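Local coordinates for protein probable enoyl-CoA hydratase/isomerase (Pseudomonas aeruginosa, PDB 7BOR) that binds coenzyme A and, as a member of the crotonase family, probably acts on enoyl-CoA thioesters, perhaps as a delta(3)-delta(2)-enoyl-CoA isomerase, at residues A[4-18]-A[31-45]. Numbering follows the deposited sequence.
Sequences LIRVERETGLLTLRL and MYSRMAEALLEAQAD
I5 drops from its strand onto the N-terminal part of helix 29-44 and meets M31, R34 and M35 together. Its CB sits 3.7 Å from CG of R34. From there the branches part: CG2 reaches over the aliphatic part of R34 toward CG of M35, while CG1, anti to the carbonyl carbon (chi1 -63°), runs along the backbone of M31 near its CA and O. At the tip, CD1 lies 3.8 Å from CE of M31 and also touches CE of M35, the side chains of M31 and M35 both being bent at chi3. L4 adds to this end through its CB, placed against CG of M31. Further along, R34 turns at chi2 and lays one guanidinium face over V7 CG1. The hairpin lies at one end of the crotonase-fold sheet, with 5-9 as its edge strand, and the helix is the crossover of the beta-alpha-beta unit leading from strand 13-18 to strand 50-54; it runs almost exactly antiparallel to strand 13-18, at 176°. Strand 13-18 adds three buried leucines. L18 CD1 rests 3.7 Å from SD of M35, L16 divides its methyls between A38 CB and L39 CD2, and L14 CD2 presses on A42 CB at 3.5 Å, tighter than usual for two carbons. Beyond this apolar strip, near the hairpin turn, R9 stretches out to the two acids E41 and D45 in a salt-bridge network. Its NH1 donates to OE2 of E41 at 2.8 Å; the guanidinium and carboxylate planes are 13° from parallel but displaced, so the bond is tilted and bent and meets OE2 on its anti side. NH2 adds a weak bond to the same OE2. NH1 also reaches OD2 of D45 at 3.3 Å, and NE adds a weak bond to that oxygen; the other oxygen of D45 takes the backbone N of A47.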
loop_
_atom_site.group_PDB
_atom_site.type_symbol
_atom_site.label_atom_id
_atom_site.label_comp_id
_atom_site.label_asym_id
_atom_site.label_seq_id
_atom_site.Cartn_x
_atom_site.Cartn_y
_atom_site.Cartn_z
ATOM N N LEU A 4 16.709 -1.454 5.514
ATOM C CA LEU A 4 15.609 -0.540 5.225
ATOM C C LEU A 4 14.217 -1.107 5.478
ATOM O O LEU A 4 13.287 -0.315 5.644
ATOM C CB LEU A 4 15.692 -0.057 3.767
ATOM C CG LEU A 4 16.950 0.771 3.468
ATOM C CD1 LEU A 4 17.234 0.946 2.004
ATOM C CD2 LEU A 4 16.841 2.142 4.105
ATOM N N ILE A 5 14.050 -2.434 5.492
ATOM C CA ILE A 5 12.811 -3.105 5.896
ATOM C C ILE A 5 13.119 -4.007 7.102
ATOM O O ILE A 5 13.812 -5.027 6.964
ATOM C CB ILE A 5 12.199 -3.942 4.758
ATOM C CG1 ILE A 5 11.780 -3.097 3.534
ATOM C CG2 ILE A 5 11.029 -4.782 5.289
ATOM C CD1 ILE A 5 10.908 -1.906 3.809
ATOM N N ARG A 6 12.591 -3.656 8.276
ATOM C CA ARG A 6 12.712 -4.508 9.461
ATOM C C ARG A 6 11.593 -5.542 9.508
ATOM O O ARG A 6 10.439 -5.235 9.198
ATOM C CB ARG A 6 12.686 -3.667 10.732
ATOM C CG ARG A 6 13.986 -2.963 11.017
ATOM C CD ARG A 6 13.782 -1.622 11.742
ATOM N NE ARG A 6 12.958 -1.728 12.948
ATOM C CZ ARG A 6 12.743 -0.728 13.800
ATOM N NH1 ARG A 6 13.284 0.467 13.585
ATOM N NH2 ARG A 6 11.981 -0.927 14.872
ATOM N N VAL A 7 11.935 -6.768 9.913
ATOM C CA VAL A 7 10.981 -7.878 9.944
ATOM C C VAL A 7 10.856 -8.508 11.333
ATOM O O VAL A 7 11.432 -9.567 11.601
ATOM C CB VAL A 7 11.378 -8.952 8.922
ATOM C CG1 VAL A 7 10.984 -8.556 7.535
ATOM C CG2 VAL A 7 12.900 -9.185 8.968
ATOM N N GLU A 8 10.069 -7.895 12.215
ATOM C CA GLU A 8 9.879 -8.409 13.573
ATOM C C GLU A 8 8.844 -9.535 13.582
ATOM O O GLU A 8 7.640 -9.275 13.450
ATOM C CB GLU A 8 9.440 -7.278 14.501
ATOM C CG GLU A 8 10.455 -6.148 14.656
ATOM C CD GLU A 8 11.756 -6.599 15.325
ATOM O OE1 GLU A 8 11.693 -7.277 16.382
ATOM O OE2 GLU A 8 12.843 -6.282 14.782
ATOM N N ARG A 9 9.308 -10.779 13.771
ATOM C CA ARG A 9 8.453 -11.957 13.905
ATOM C C ARG A 9 8.108 -12.147 15.389
ATOM O O ARG A 9 8.908 -12.705 16.172
ATOM C CB ARG A 9 9.170 -13.178 13.347
ATOM C CG ARG A 9 8.697 -13.744 12.026
ATOM C CD ARG A 9 9.311 -15.140 11.782
ATOM N NE ARG A 9 8.759 -15.740 10.556
ATOM C CZ ARG A 9 9.304 -15.586 9.340
ATOM N NH1 ARG A 9 8.726 -16.151 8.271
ATOM N NH2 ARG A 9 10.431 -14.860 9.185
ATOM N N GLU A 10 6.895 -11.675 15.791
ATOM C CA GLU A 10 6.396 -11.974 17.127
ATOM C C GLU A 10 5.552 -13.264 17.126
ATOM O O GLU A 10 5.599 -14.061 16.182
ATOM C CB GLU A 10 5.530 -10.832 17.651
ATOM C CG GLU A 10 6.167 -9.657 18.247
ATOM C CD GLU A 10 5.131 -8.575 18.586
ATOM O OE1 GLU A 10 5.224 -7.444 18.027
ATOM O OE2 GLU A 10 4.198 -8.848 19.401
ATOM N N THR A 11 4.641 -13.402 18.110
ATOM C CA THR A 11 3.819 -14.605 18.284
ATOM C C THR A 11 2.671 -14.579 17.279
ATOM O O THR A 11 1.692 -13.845 17.470
ATOM C CB THR A 11 3.270 -14.694 19.710
ATOM O OG1 THR A 11 2.573 -13.485 20.045
ATOM C CG2 THR A 11 4.374 -14.943 20.738
ATOM N N GLY A 12 2.767 -15.410 16.233
ATOM C CA GLY A 12 1.775 -15.455 15.165
ATOM C C GLY A 12 1.721 -14.235 14.254
ATOM O O GLY A 12 1.007 -14.268 13.239
ATOM N N LEU A 13 2.479 -13.183 14.558
ATOM C CA LEU A 13 2.358 -11.888 13.912
ATOM C C LEU A 13 3.688 -11.492 13.282
ATOM O O LEU A 13 4.690 -11.319 13.984
ATOM C CB LEU A 13 1.921 -10.839 14.936
ATOM C CG LEU A 13 2.057 -9.401 14.489
ATOM C CD1 LEU A 13 1.059 -9.119 13.367
ATOM C CD2 LEU A 13 1.847 -8.494 15.689
ATOM N N LEU A 14 3.687 -11.306 11.966
ATOM C CA LEU A 14 4.855 -10.797 11.256
ATOM C C LEU A 14 4.664 -9.312 10.984
ATOM O O LEU A 14 3.647 -8.913 10.424
ATOM C CB LEU A 14 5.071 -11.558 9.942
ATOM C CG LEU A 14 6.264 -11.025 9.144
ATOM C CD1 LEU A 14 7.582 -11.140 9.926
ATOM C CD2 LEU A 14 6.343 -11.760 7.836
ATOM N N THR A 15 5.641 -8.502 11.373
ATOM C CA THR A 15 5.590 -7.060 11.208
ATOM C C THR A 15 6.650 -6.590 10.216
ATOM O O THR A 15 7.852 -6.746 10.471
ATOM C CB THR A 15 5.797 -6.369 12.555
ATOM O OG1 THR A 15 4.719 -6.710 13.428
ATOM C CG2 THR A 15 5.848 -4.860 12.372
ATOM N N LEU A 16 6.199 -5.985 9.101
ATOM C CA LEU A 16 7.078 -5.326 8.129
ATOM C C LEU A 16 7.118 -3.830 8.443
ATOM O O LEU A 16 6.106 -3.130 8.320
ATOM C CB LEU A 16 6.602 -5.578 6.711
ATOM C CG LEU A 16 6.351 -7.040 6.353
ATOM C CD1 LEU A 16 5.833 -7.179 4.922
ATOM C CD2 LEU A 16 7.607 -7.880 6.573
ATOM N N ARG A 17 8.281 -3.338 8.852
ATOM C CA ARG A 17 8.428 -1.979 9.344
ATOM C C ARG A 17 9.372 -1.229 8.405
ATOM O O ARG A 17 10.587 -1.418 8.449
ATOM C CB ARG A 17 8.939 -1.980 10.791
ATOM C CG ARG A 17 9.563 -0.633 11.313
ATOM C CD ARG A 17 8.680 0.117 12.336
ATOM N NE ARG A 17 9.356 1.228 13.040
ATOM C CZ ARG A 17 9.844 2.334 12.454
ATOM N NH1 ARG A 17 9.783 2.490 11.138
ATOM N NH2 ARG A 17 10.411 3.300 13.178
ATOM N N LEU A 18 8.812 -0.351 7.577
ATOM C CA LEU A 18 9.594 0.536 6.723
ATOM C C LEU A 18 10.507 1.427 7.554
ATOM O O LEU A 18 10.039 2.207 8.386
ATOM C CB LEU A 18 8.626 1.382 5.883
ATOM C CG LEU A 18 8.015 0.765 4.606
ATOM C CD1 LEU A 18 7.486 -0.637 4.733
ATOM C CD2 LEU A 18 6.904 1.676 4.012
ATOM N N MET A 31 13.673 -2.464 -1.156
ATOM C CA MET A 31 12.601 -2.543 -0.168
ATOM C C MET A 31 11.438 -3.336 -0.707
ATOM O O MET A 31 10.916 -4.226 -0.022
ATOM C CB MET A 31 12.182 -1.142 0.232
ATOM C CG MET A 31 13.241 -0.459 1.092
ATOM S SD MET A 31 13.060 1.304 1.058
ATOM C CE MET A 31 11.698 1.486 2.241
ATOM N N TYR A 32 11.062 -3.085 -1.964
ATOM C CA TYR A 32 9.996 -3.861 -2.564
ATOM C C TYR A 32 10.341 -5.341 -2.575
ATOM O O TYR A 32 9.465 -6.205 -2.404
ATOM C CB TYR A 32 9.759 -3.390 -3.992
ATOM C CG TYR A 32 9.057 -2.086 -4.154
ATOM C CD1 TYR A 32 7.785 -1.917 -3.649
ATOM C CD2 TYR A 32 9.615 -1.053 -4.887
ATOM C CE1 TYR A 32 7.085 -0.732 -3.835
ATOM C CE2 TYR A 32 8.923 0.137 -5.072
ATOM C CZ TYR A 32 7.644 0.278 -4.529
ATOM O OH TYR A 32 6.909 1.411 -4.699
ATOM N N SER A 33 11.607 -5.653 -2.885
ATOM C CA SER A 33 12.034 -7.044 -2.972
ATOM C C SER A 33 11.982 -7.713 -1.603
ATOM O O SER A 33 11.478 -8.836 -1.489
ATOM C CB SER A 33 13.438 -7.112 -3.597
ATOM O OG SER A 33 13.364 -6.842 -4.999
ATOM N N ARG A 34 12.448 -7.019 -0.555
ATOM C CA ARG A 34 12.400 -7.589 0.790
ATOM C C ARG A 34 10.956 -7.837 1.210
ATOM O O ARG A 34 10.635 -8.902 1.754
ATOM C CB ARG A 34 13.133 -6.678 1.784
ATOM C CG ARG A 34 13.106 -7.164 3.260
ATOM C CD ARG A 34 14.398 -7.798 3.706
ATOM N NE ARG A 34 14.200 -8.829 4.730
ATOM C CZ ARG A 34 13.550 -9.977 4.519
ATOM N NH1 ARG A 34 13.409 -10.888 5.484
ATOM N NH2 ARG A 34 13.001 -10.203 3.340
ATOM N N MET A 35 10.053 -6.897 0.909
ATOM C CA MET A 35 8.659 -7.080 1.311
ATOM C C MET A 35 8.005 -8.191 0.513
ATOM O O MET A 35 7.253 -9.005 1.067
ATOM C CB MET A 35 7.893 -5.764 1.174
ATOM C CG MET A 35 8.129 -4.842 2.362
ATOM S SD MET A 35 6.992 -3.448 2.337
ATOM C CE MET A 35 7.873 -2.362 1.190
ATOM N N ALA A 36 8.303 -8.281 -0.778
ATOM C CA ALA A 36 7.694 -9.341 -1.565
ATOM C C ALA A 36 8.097 -10.722 -1.051
ATOM O O ALA A 36 7.267 -11.636 -0.983
ATOM C CB ALA A 36 8.054 -9.192 -3.040
ATOM N N GLU A 37 9.369 -10.908 -0.700
ATOM C CA GLU A 37 9.778 -12.230 -0.237
ATOM C C GLU A 37 9.307 -12.477 1.195
ATOM O O GLU A 37 8.917 -13.603 1.530
ATOM C CB GLU A 37 11.301 -12.405 -0.377
ATOM C CG GLU A 37 12.170 -11.365 0.315
ATOM C CD GLU A 37 13.646 -11.766 0.407
ATOM O OE1 GLU A 37 13.958 -12.799 1.053
ATOM O OE2 GLU A 37 14.496 -11.045 -0.165
ATOM N N ALA A 38 9.291 -11.431 2.028
ATOM C CA ALA A 38 8.773 -11.575 3.387
ATOM C C ALA A 38 7.310 -12.020 3.374
ATOM O O ALA A 38 6.909 -12.913 4.144
ATOM C CB ALA A 38 8.926 -10.269 4.160
ATOM N N LEU A 39 6.499 -11.411 2.500
ATOM C CA LEU A 39 5.129 -11.883 2.310
ATOM C C LEU A 39 5.095 -13.336 1.821
ATOM O O LEU A 39 4.326 -14.159 2.329
ATOM C CB LEU A 39 4.390 -10.960 1.321
ATOM C CG LEU A 39 4.077 -9.520 1.766
ATOM C CD1 LEU A 39 3.401 -8.733 0.641
ATOM C CD2 LEU A 39 3.199 -9.486 3.043
ATOM N N LEU A 40 5.893 -13.670 0.805
ATOM C CA LEU A 40 5.755 -14.992 0.186
ATOM C C LEU A 40 6.236 -16.105 1.113
ATOM O O LEU A 40 5.736 -17.232 1.037
ATOM C CB LEU A 40 6.519 -15.049 -1.139
ATOM C CG LEU A 40 5.816 -14.250 -2.232
ATOM C CD1 LEU A 40 6.715 -14.016 -3.418
ATOM C CD2 LEU A 40 4.538 -14.945 -2.676
ATOM N N GLU A 41 7.198 -15.819 1.981
ATOM C CA GLU A 41 7.619 -16.805 2.966
ATOM C C GLU A 41 6.515 -16.985 4.005
ATOM O O GLU A 41 5.884 -18.052 4.080
ATOM C CB GLU A 41 8.939 -16.344 3.593
ATOM C CG GLU A 41 9.540 -17.239 4.694
ATOM C CD GLU A 41 10.797 -16.612 5.357
ATOM O OE1 GLU A 41 11.678 -16.087 4.627
ATOM O OE2 GLU A 41 10.904 -16.646 6.611
ATOM N N ALA A 42 6.226 -15.914 4.774
ATOM C CA ALA A 42 5.150 -15.874 5.765
ATOM C C ALA A 42 3.848 -16.501 5.286
ATOM O O ALA A 42 3.148 -17.154 6.070
ATOM C CB ALA A 42 4.875 -14.430 6.179
ATOM N N GLN A 43 3.520 -16.304 4.007
ATOM C CA GLN A 43 2.394 -16.992 3.389
ATOM C C GLN A 43 2.473 -18.501 3.580
ATOM O O GLN A 43 1.443 -19.179 3.704
ATOM C CB GLN A 43 2.368 -16.625 1.896
ATOM C CG GLN A 43 1.574 -17.526 0.937
ATOM C CD GLN A 43 1.183 -16.784 -0.345
ATOM O OE1 GLN A 43 1.505 -15.606 -0.514
ATOM N NE2 GLN A 43 0.458 -17.454 -1.229
ATOM N N ALA A 44 3.685 -19.055 3.541
ATOM C CA ALA A 44 3.877 -20.487 3.703
ATOM C C ALA A 44 4.204 -20.874 5.136
ATOM O O ALA A 44 4.130 -22.056 5.482
ATOM C CB ALA A 44 4.996 -20.966 2.768
ATOM N N ASP A 45 4.550 -19.907 5.969
ATOM C CA ASP A 45 4.974 -20.177 7.333
ATOM C C ASP A 45 3.741 -20.281 8.219
ATOM O O ASP A 45 3.170 -19.267 8.640
ATOM C CB ASP A 45 5.923 -19.090 7.812
ATOM C CG ASP A 45 6.483 -19.391 9.170
ATOM O OD1 ASP A 45 6.380 -20.578 9.575
ATOM O OD2 ASP A 45 6.988 -18.455 9.841
#